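Side-chain contacts in SmhA (Serratia marcescens, PDB 7A27), which probably acts as the A component of Smh, a tripartite alpha-pore-forming toxin, and is folded here in its soluble form: residues Q58-Q63 against E141-N146; A135-L140 against L293-M298. One frame throughout, in Å; residues are numbered along the deposited sequence.

Contact 1 (Q58-Q63 against E141-N146); sequences QNQLRQ and EPLMGN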
ATOM      1  N   GLN A  58     -14.089 -16.085  -4.144  1.00 78.58           N
ATOM      2  CA  GLN A  58     -13.651 -15.832  -2.749  1.00 79.66           C
ATOM      3  C   GLN A  58     -12.324 -16.566  -2.518  1.00 80.26           C
ATOM      4  O   GLN A  58     -11.416 -15.969  -1.887  1.00 81.28           O
ATOM      5  CB  GLN A  58     -14.741 -16.243  -1.755  1.00 81.34           C
ATOM      6  CG  GLN A  58     -14.506 -15.711  -0.353  1.00 81.72           C
ATOM      7  CD  GLN A  58     -15.723 -15.840   0.527  1.00 83.88           C
ATOM      8  OE1 GLN A  58     -16.542 -16.753   0.383  1.00 85.61           O
ATOM      9  NE2 GLN A  58     -15.823 -14.932   1.485  1.00 84.94           N
ATOM     10  N   ASN A  59     -12.198 -17.786  -3.050  1.00 80.95           N
ATOM     11  CA  ASN A  59     -10.975 -18.622  -2.923  1.00 80.83           C
ATOM     12  C   ASN A  59      -9.826 -17.949  -3.684  1.00 80.50           C
ATOM     13  O   ASN A  59      -8.754 -17.776  -3.100  1.00 80.03           O
ATOM     14  CB  ASN A  59     -11.162 -20.047  -3.442  1.00 81.30           C
ATOM     15  CG  ASN A  59      -9.961 -20.900  -3.094  1.00 81.36           C
ATOM     16  OD1 ASN A  59      -9.174 -21.232  -3.976  1.00 79.76           O
ATOM     17  ND2 ASN A  59      -9.770 -21.171  -1.807  1.00 80.83           N
ATOM     18  N   GLN A  60     -10.062 -17.554  -4.937  1.00 79.84           N
ATOM     19  CA  GLN A  60      -9.028 -16.970  -5.815  1.00 78.41           C
ATOM     20  C   GLN A  60      -8.526 -15.651  -5.204  1.00 75.58           C
ATOM     21  O   GLN A  60      -7.333 -15.359  -5.361  1.00 75.24           O
ATOM     22  CB  GLN A  60      -9.569 -16.937  -7.249  1.00 79.70           C
ATOM     23  CG  GLN A  60      -8.536 -16.504  -8.290  1.00 81.45           C
ATOM     24  CD  GLN A  60      -7.269 -17.334  -8.372  1.00 82.08           C
ATOM     25  OE1 GLN A  60      -6.150 -16.814  -8.218  1.00 79.88           O
ATOM     26  NE2 GLN A  60      -7.438 -18.628  -8.637  1.00 82.72           N
ATOM     27  N   LEU A  61      -9.370 -14.915  -4.472  1.00 74.33           N
ATOM     28  CA  LEU A  61      -9.000 -13.627  -3.808  1.00 71.99           C
ATOM     29  C   LEU A  61      -8.122 -13.892  -2.579  1.00 71.60           C
ATOM     30  O   LEU A  61      -7.129 -13.172  -2.404  1.00 68.80           O
ATOM     31  CB  LEU A  61     -10.251 -12.846  -3.397  1.00 70.93           C
ATOM     32  CG  LEU A  61     -10.988 -12.117  -4.519  1.00 70.33           C
ATOM     33  CD1 LEU A  61     -12.316 -11.598  -4.007  1.00 70.61           C
ATOM     34  CD2 LEU A  61     -10.150 -10.986  -5.101  1.00 68.15           C
ATOM     35  N   ARG A  62      -8.470 -14.878  -1.754  1.00 71.95           N
ATOM     36  CA  ARG A  62      -7.675 -15.224  -0.550  1.00 71.97           C
ATOM     37  C   ARG A  62      -6.271 -15.651  -0.985  1.00 71.87           C
ATOM     38  O   ARG A  62      -5.315 -15.268  -0.288  1.00 73.28           O
ATOM     39  CB  ARG A  62      -8.398 -16.283   0.285  1.00 74.81           C
ATOM     40  CG  ARG A  62      -9.691 -15.761   0.888  1.00 76.66           C
ATOM     41  CD  ARG A  62     -10.618 -16.865   1.326  1.00 79.98           C
ATOM     42  NE  ARG A  62     -10.151 -17.547   2.519  1.00 82.19           N
ATOM     43  CZ  ARG A  62     -10.446 -17.182   3.753  1.00 81.80           C
ATOM     44  NH1 ARG A  62     -11.198 -16.119   3.984  1.00 79.94           N
ATOM     45  NH2 ARG A  62      -9.964 -17.889   4.757  1.00 84.54           N
ATOM     46  N   GLN A  63      -6.139 -16.378  -2.106  1.00 71.17           N
ATOM     47  CA  GLN A  63      -4.818 -16.791  -2.656  1.00 70.75           C
ATOM     48  C   GLN A  63      -4.005 -15.525  -2.947  1.00 70.47           C
ATOM     49  O   GLN A  63      -2.859 -15.455  -2.506  1.00 70.20           O
ATOM     50  CB  GLN A  63      -4.920 -17.664  -3.914  1.00 70.56           C
ATOM     51  CG  GLN A  63      -5.663 -18.974  -3.694  1.00 71.90           C
ATOM     52  CD  GLN A  63      -5.630 -19.904  -4.884  1.00 72.51           C
ATOM     53  OE1 GLN A  63      -4.668 -19.964  -5.627  1.00 73.05           O
ATOM     54  NE2 GLN A  63      -6.680 -20.681  -5.066  1.00 73.32           N
ATOM     55  N   GLU A 141      -7.305  -7.490 -12.598  1.00 74.13           N
ATOM     56  CA  GLU A 141      -8.352  -6.642 -13.245  1.00 73.76           C
ATOM     57  C   GLU A 141      -9.382  -7.546 -13.917  1.00 72.83           C
ATOM     58  O   GLU A 141     -10.563  -7.444 -13.601  1.00 72.56           O
ATOM     59  CB  GLU A 141      -7.774  -5.569 -14.177  1.00 75.16           C
ATOM     60  CG  GLU A 141      -6.772  -4.652 -13.493  1.00 75.80           C
ATOM     61  CD  GLU A 141      -6.655  -3.253 -14.064  1.00 77.90           C
ATOM     62  OE1 GLU A 141      -5.697  -2.974 -14.843  1.00 77.30           O
ATOM     63  OE2 GLU A 141      -7.452  -2.410 -13.626  1.00 81.26           O
ATOM     64  N   PRO A 142      -8.989  -8.461 -14.835  1.00 72.76           N
ATOM     65  CA  PRO A 142      -9.934  -9.373 -15.476  1.00 75.40           C
ATOM     66  C   PRO A 142     -10.671 -10.334 -14.532  1.00 75.63           C
ATOM     67  O   PRO A 142     -11.755 -10.732 -14.869  1.00 75.84           O
ATOM     68  CB  PRO A 142      -9.050 -10.203 -16.418  1.00 77.39           C
ATOM     69  CG  PRO A 142      -7.875  -9.306 -16.692  1.00 76.43           C
ATOM     70  CD  PRO A 142      -7.633  -8.642 -15.360  1.00 73.79           C
ATOM     71  N   LEU A 143     -10.060 -10.701 -13.402  1.00 75.11           N
ATOM     72  CA  LEU A 143     -10.669 -11.611 -12.394  1.00 75.66           C
ATOM     73  C   LEU A 143     -11.878 -10.905 -11.783  1.00 75.13           C
ATOM     74  O   LEU A 143     -12.952 -11.540 -11.692  1.00 76.76           O
ATOM     75  CB  LEU A 143      -9.660 -11.962 -11.297  1.00 75.46           C
ATOM     76  CG  LEU A 143     -10.186 -12.937 -10.230  1.00 75.68           C
ATOM     77  CD1 LEU A 143     -10.170 -14.376 -10.730  1.00 78.26           C
ATOM     78  CD2 LEU A 143      -9.378 -12.845  -8.955  1.00 74.34           C
ATOM     79  N   MET A 144     -11.692  -9.653 -11.360  1.00 74.35           N
ATOM     80  CA  MET A 144     -12.759  -8.811 -10.763  1.00 75.39           C
ATOM     81  C   MET A 144     -13.757  -8.425 -11.866  1.00 76.14           C
ATOM     82  O   MET A 144     -14.989  -8.497 -11.620  1.00 76.35           O
ATOM     83  CB  MET A 144     -12.169  -7.554 -10.116  1.00 74.90           C
ATOM     84  CG  MET A 144     -13.183  -6.774  -9.309  1.00 76.51           C
ATOM     85  SD  MET A 144     -12.468  -5.355  -8.462  1.00 77.15           S
ATOM     86  CE  MET A 144     -11.977  -4.344  -9.857  1.00 78.10           C
ATOM     87  N   GLY A 145     -13.244  -8.056 -13.042  1.00 76.28           N
ATOM     88  CA  GLY A 145     -14.063  -7.687 -14.206  1.00 78.22           C
ATOM     89  C   GLY A 145     -15.071  -8.771 -14.545  1.00 80.67           C
ATOM     90  O   GLY A 145     -16.228  -8.427 -14.862  1.00 84.89           O
ATOM     91  N   ASN A 146     -14.654 -10.037 -14.494  1.00 79.12           N
ATOM     92  CA  ASN A 146     -15.498 -11.208 -14.849  1.00 79.25           C
ATOM     93  C   ASN A 146     -16.562 -11.423 -13.771  1.00 78.95           C
ATOM     94  O   ASN A 146     -17.687 -11.818 -14.117  1.00 79.75           O
ATOM     95  CB  ASN A 146     -14.675 -12.481 -15.040  1.00 78.88           C
ATOM     96  CG  ASN A 146     -13.878 -12.485 -16.326  1.00 78.61           C
ATOM     97  OD1 ASN A 146     -14.219 -11.801 -17.289  1.00 78.67           O
ATOM     98  ND2 ASN A 146     -12.825 -13.279 -16.352  1.00 78.51           N
TER

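Contact 2 (A135-L140 against L293-M298); sequences AKREML and LTEQRM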
ATOM      1  N   ALA A 135       2.398  -7.532 -13.448  1.00 78.23           N
ATOM      2  CA  ALA A 135       1.919  -8.877 -13.837  1.00 78.38           C
ATOM      3  C   ALA A 135       0.656  -9.232 -13.039  1.00 77.12           C
ATOM      4  O   ALA A 135      -0.330  -9.676 -13.646  1.00 77.98           O
ATOM      5  CB  ALA A 135       3.004  -9.894 -13.618  1.00 78.95           C
ATOM      6  N   LYS A 136       0.689  -9.061 -11.721  1.00 75.21           N
ATOM      7  CA  LYS A 136      -0.471  -9.338 -10.853  1.00 76.33           C
ATOM      8  C   LYS A 136      -1.621  -8.428 -11.274  1.00 76.41           C
ATOM      9  O   LYS A 136      -2.741  -8.934 -11.439  1.00 79.95           O
ATOM     10  CB  LYS A 136      -0.132  -9.136  -9.371  1.00 77.30           C
ATOM     11  CG  LYS A 136       0.627 -10.271  -8.703  1.00 79.55           C
ATOM     12  CD  LYS A 136      -0.194 -11.569  -8.733  1.00 82.40           C
ATOM     13  CE  LYS A 136       0.277 -12.675  -7.806  1.00 84.15           C
ATOM     14  NZ  LYS A 136       1.631 -13.195  -8.117  1.00 85.87           N
ATOM     15  N   ARG A 137      -1.375  -7.133 -11.441  1.00 75.11           N
ATOM     16  CA  ARG A 137      -2.446  -6.189 -11.836  1.00 75.50           C
ATOM     17  C   ARG A 137      -3.180  -6.751 -13.063  1.00 78.15           C
ATOM     18  O   ARG A 137      -4.420  -6.832 -13.030  1.00 76.63           O
ATOM     19  CB  ARG A 137      -1.867  -4.805 -12.129  1.00 74.81           C
ATOM     20  CG  ARG A 137      -2.889  -3.826 -12.676  1.00 76.10           C
ATOM     21  CD  ARG A 137      -2.264  -2.512 -13.086  1.00 76.62           C
ATOM     22  NE  ARG A 137      -3.247  -1.707 -13.803  1.00 77.01           N
ATOM     23  CZ  ARG A 137      -3.054  -0.463 -14.204  1.00 78.09           C
ATOM     24  NH1 ARG A 137      -1.913   0.152 -13.930  1.00 78.70           N
ATOM     25  NH2 ARG A 137      -4.011   0.170 -14.858  1.00 79.28           N
ATOM     26  N   GLU A 138      -2.430  -7.179 -14.082  1.00 79.93           N
ATOM     27  CA  GLU A 138      -2.967  -7.660 -15.380  1.00 82.05           C
ATOM     28  C   GLU A 138      -3.782  -8.945 -15.189  1.00 82.11           C
ATOM     29  O   GLU A 138      -4.570  -9.249 -16.103  1.00 82.23           O
ATOM     30  CB  GLU A 138      -1.836  -7.793 -16.405  1.00 84.71           C
ATOM     31  CG  GLU A 138      -1.332  -6.429 -16.881  1.00 86.26           C
ATOM     32  CD  GLU A 138       0.019  -6.405 -17.582  1.00 88.70           C
ATOM     33  OE1 GLU A 138       0.454  -7.482 -18.035  1.00 89.69           O
ATOM     34  OE2 GLU A 138       0.644  -5.301 -17.667  1.00 89.45           O
ATOM     35  N   MET A 139      -3.633  -9.658 -14.065  1.00 80.86           N
ATOM     36  CA  MET A 139      -4.408 -10.898 -13.777  1.00 81.96           C
ATOM     37  C   MET A 139      -5.584 -10.565 -12.845  1.00 79.27           C
ATOM     38  O   MET A 139      -6.656 -11.177 -13.003  1.00 79.89           O
ATOM     39  CB  MET A 139      -3.551 -12.007 -13.160  1.00 85.04           C
ATOM     40  CG  MET A 139      -3.512 -11.985 -11.637  1.00 88.08           C
ATOM     41  SD  MET A 139      -3.720 -13.585 -10.776  1.00 95.44           S
ATOM     42  CE  MET A 139      -5.429 -13.543 -10.221  1.00 92.07           C
ATOM     43  N   LEU A 140      -5.417  -9.603 -11.935  1.00 76.26           N
ATOM     44  CA  LEU A 140      -6.467  -9.174 -10.971  1.00 75.03           C
ATOM     45  C   LEU A 140      -7.601  -8.412 -11.665  1.00 74.82           C
ATOM     46  O   LEU A 140      -8.758  -8.675 -11.299  1.00 75.46           O
ATOM     47  CB  LEU A 140      -5.832  -8.297  -9.886  1.00 73.35           C
ATOM     48  CG  LEU A 140      -5.044  -9.038  -8.808  1.00 72.63           C
ATOM     49  CD1 LEU A 140      -4.249  -8.065  -7.957  1.00 70.70           C
ATOM     50  CD2 LEU A 140      -5.974  -9.855  -7.929  1.00 73.23           C
ATOM     51  N   LEU A 293      -3.092   1.180  -7.359  1.00 61.41           N
ATOM     52  CA  LEU A 293      -2.426   2.428  -6.904  1.00 61.45           C
ATOM     53  C   LEU A 293      -1.017   2.083  -6.420  1.00 63.12           C
ATOM     54  O   LEU A 293      -0.107   2.894  -6.648  1.00 62.04           O
ATOM     55  CB  LEU A 293      -3.233   3.131  -5.810  1.00 61.36           C
ATOM     56  CG  LEU A 293      -4.507   3.835  -6.272  1.00 62.25           C
ATOM     57  CD1 LEU A 293      -5.104   4.632  -5.118  1.00 62.96           C
ATOM     58  CD2 LEU A 293      -4.257   4.764  -7.443  1.00 62.64           C
ATOM     59  N   THR A 294      -0.832   0.904  -5.814  1.00 64.91           N
ATOM     60  CA  THR A 294       0.495   0.454  -5.322  1.00 65.16           C
ATOM     61  C   THR A 294       1.390   0.314  -6.553  1.00 67.03           C
ATOM     62  O   THR A 294       2.416   0.969  -6.573  1.00 68.02           O
ATOM     63  CB  THR A 294       0.364  -0.781  -4.428  1.00 65.30           C
ATOM     64  OG1 THR A 294      -0.474  -0.422  -3.325  1.00 67.20           O
ATOM     65  CG2 THR A 294       1.689  -1.284  -3.901  1.00 65.84           C
ATOM     66  N   GLU A 295       0.936  -0.410  -7.582  1.00 67.88           N
ATOM     67  CA  GLU A 295       1.665  -0.617  -8.856  1.00 68.09           C
ATOM     68  C   GLU A 295       2.046   0.734  -9.462  1.00 67.58           C
ATOM     69  O   GLU A 295       3.191   0.844  -9.901  1.00 66.41           O
ATOM     70  CB  GLU A 295       0.792  -1.401  -9.834  1.00 71.19           C
ATOM     71  CG  GLU A 295       1.483  -1.769 -11.143  1.00 74.19           C
ATOM     72  CD  GLU A 295       1.417  -0.757 -12.276  1.00 76.41           C
ATOM     73  OE1 GLU A 295       0.504   0.071 -12.280  1.00 79.10           O
ATOM     74  OE2 GLU A 295       2.275  -0.812 -13.172  1.00 80.25           O
ATOM     75  N   GLN A 296       1.131   1.713  -9.477  1.00 66.09           N
ATOM     76  CA  GLN A 296       1.334   3.031 -10.137  1.00 66.94           C
ATOM     77  C   GLN A 296       2.383   3.872  -9.394  1.00 67.06           C
ATOM     78  O   GLN A 296       3.196   4.517 -10.079  1.00 66.32           O
ATOM     79  CB  GLN A 296       0.017   3.786 -10.298  1.00 67.27           C
ATOM     80  CG  GLN A 296      -0.792   3.323 -11.503  1.00 69.39           C
ATOM     81  CD  GLN A 296      -2.223   3.811 -11.512  1.00 70.94           C
ATOM     82  OE1 GLN A 296      -2.673   4.526 -10.618  1.00 71.61           O
ATOM     83  NE2 GLN A 296      -2.972   3.404 -12.524  1.00 71.22           N
ATOM     84  N   ARG A 297       2.380   3.889  -8.062  1.00 68.02           N
ATOM     85  CA  ARG A 297       3.373   4.678  -7.279  1.00 69.65           C
ATOM     86  C   ARG A 297       4.748   4.031  -7.426  1.00 68.74           C
ATOM     87  O   ARG A 297       5.731   4.767  -7.471  1.00 68.89           O
ATOM     88  CB  ARG A 297       3.016   4.761  -5.796  1.00 72.46           C
ATOM     89  CG  ARG A 297       1.654   5.372  -5.526  1.00 76.42           C
ATOM     90  CD  ARG A 297       1.485   6.816  -5.970  1.00 80.78           C
ATOM     91  NE  ARG A 297       0.041   7.073  -6.106  1.00 85.22           N
ATOM     92  CZ  ARG A 297      -0.826   7.197  -5.083  1.00 86.88           C
ATOM     93  NH1 ARG A 297      -0.422   7.082  -3.811  1.00 86.35           N
ATOM     94  NH2 ARG A 297      -2.100   7.428  -5.362  1.00 85.08           N
ATOM     95  N   MET A 298       4.782   2.701  -7.528  1.00 68.00           N
ATOM     96  CA  MET A 298       6.010   1.879  -7.657  1.00 67.11           C
ATOM     97  C   MET A 298       6.610   2.059  -9.054  1.00 66.06           C
ATOM     98  O   MET A 298       7.830   1.909  -9.180  1.00 66.23           O
ATOM     99  CB  MET A 298       5.649   0.414  -7.451  1.00 67.30           C
ATOM    100  CG  MET A 298       6.837  -0.522  -7.366  1.00 69.29           C
ATOM    101  SD  MET A 298       8.024  -0.269  -6.051  1.00 67.85           S
ATOM    102  CE  MET A 298       6.855   0.180  -4.787  1.00 69.02           C
TER

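Contact 1 (Q58-Q63 against E141-N146)
Leu143 reaches across to Gln60 and, more loosely, to Leu61. Its CB leaves the backbone toward helix 48-96, but no atom of residues 58-63 lies close to it. CG stands anti to the backbone N (chi1 -178°), which carries the branch point outward so that both methyls lead. CD1 makes the closest approach, 3.6 Å from Gln60 CG. CD2 is 3.8 Å from the same Gln60 CG, so one methylene sits against both prongs of the fork. CD2 also faces Leu61 CD2 at 4.3 Å, a looser apolar contact.

The two segments belong to helices 48-96 and 104-155. These are consecutive long helices that run antiparallel as a hairpin within the elongated helical bundle. At this level the facing CA atoms of Gln60 and Leu143 are 8.6 Å apart. No hydrogen bond joins the two segments.

Gln60 presents only its aliphatic part to the leucine. Its chain bends at chi2 (58°), which turns the amide away from the methyls, and OE1 makes a weak hydrogen bond to Gln64 NE2 on its own helix. Just before Leu143, Pro142 cannot donate a backbone N-H, and helix 104-155 is kinked there. Tyr57 also packs on Leu143, while Leu61 touches Ala284 of helix 272-299.

Contact 2 (A135-L140 against L293-M298)
Arg137 and Glu295 both start with CG anti to the backbone N, which sends each side chain across toward the other helix. From there they differ. Arg137 stays extended as far as NE, whereas Glu295 folds over at chi2 (-88°). The two chains cross at about a right angle, with the carboxylate at the edge of the guanidinium.

Arg137 NH1 donates to Glu295 OE1 at 2.9 Å, forming a salt bridge. The bond is moderately bent, with an N-H...O angle of 140°. OE1 lies near the guanidinium plane, but NH1 approaches from well above the carboxylate plane. Glu295 is buried, and OE2 has a weak hydrogen bond with His130 NE2. The nearby arginine would be expected to favour the ionised carboxylate.

Gln296 borders the pair. Its NE2 lies obliquely to the guanidinium, 3.7 Å from Arg137 NH1, and does not bond to it. On its own helix, Arg137 NE forms a second salt bridge with Glu141 OE1, one turn on. That holds the guanidinium from another corner. An intrahelical i to i+4 pair thus joins an interhelical salt bridge, a polar tie between the antiparallel helices 104-155 and 272-299 of the bundle.

In the fold
Contacts 1 and 2 share helix 104-155 and have centres about 14 Å apart. Within the two contacts, 135-140 meets helix 272-299 through a salt bridge and 141-146 meets helix 48-96 through aliphatic packing, though each segment also touches the other helix. They meet directly where Gln60 OE1 packs against Met139 CE at 3.9 Å. Helix 272-299 also runs past contact 1, where Met144 touches Val288, so three helices pack together here. The contact centres lie about 18 Å (contact 1) and 11 Å (contact 2) from the centre of the chain. Both are structural packing, away from the calcium-binding residue Asn359, and this chain has no calcium bound.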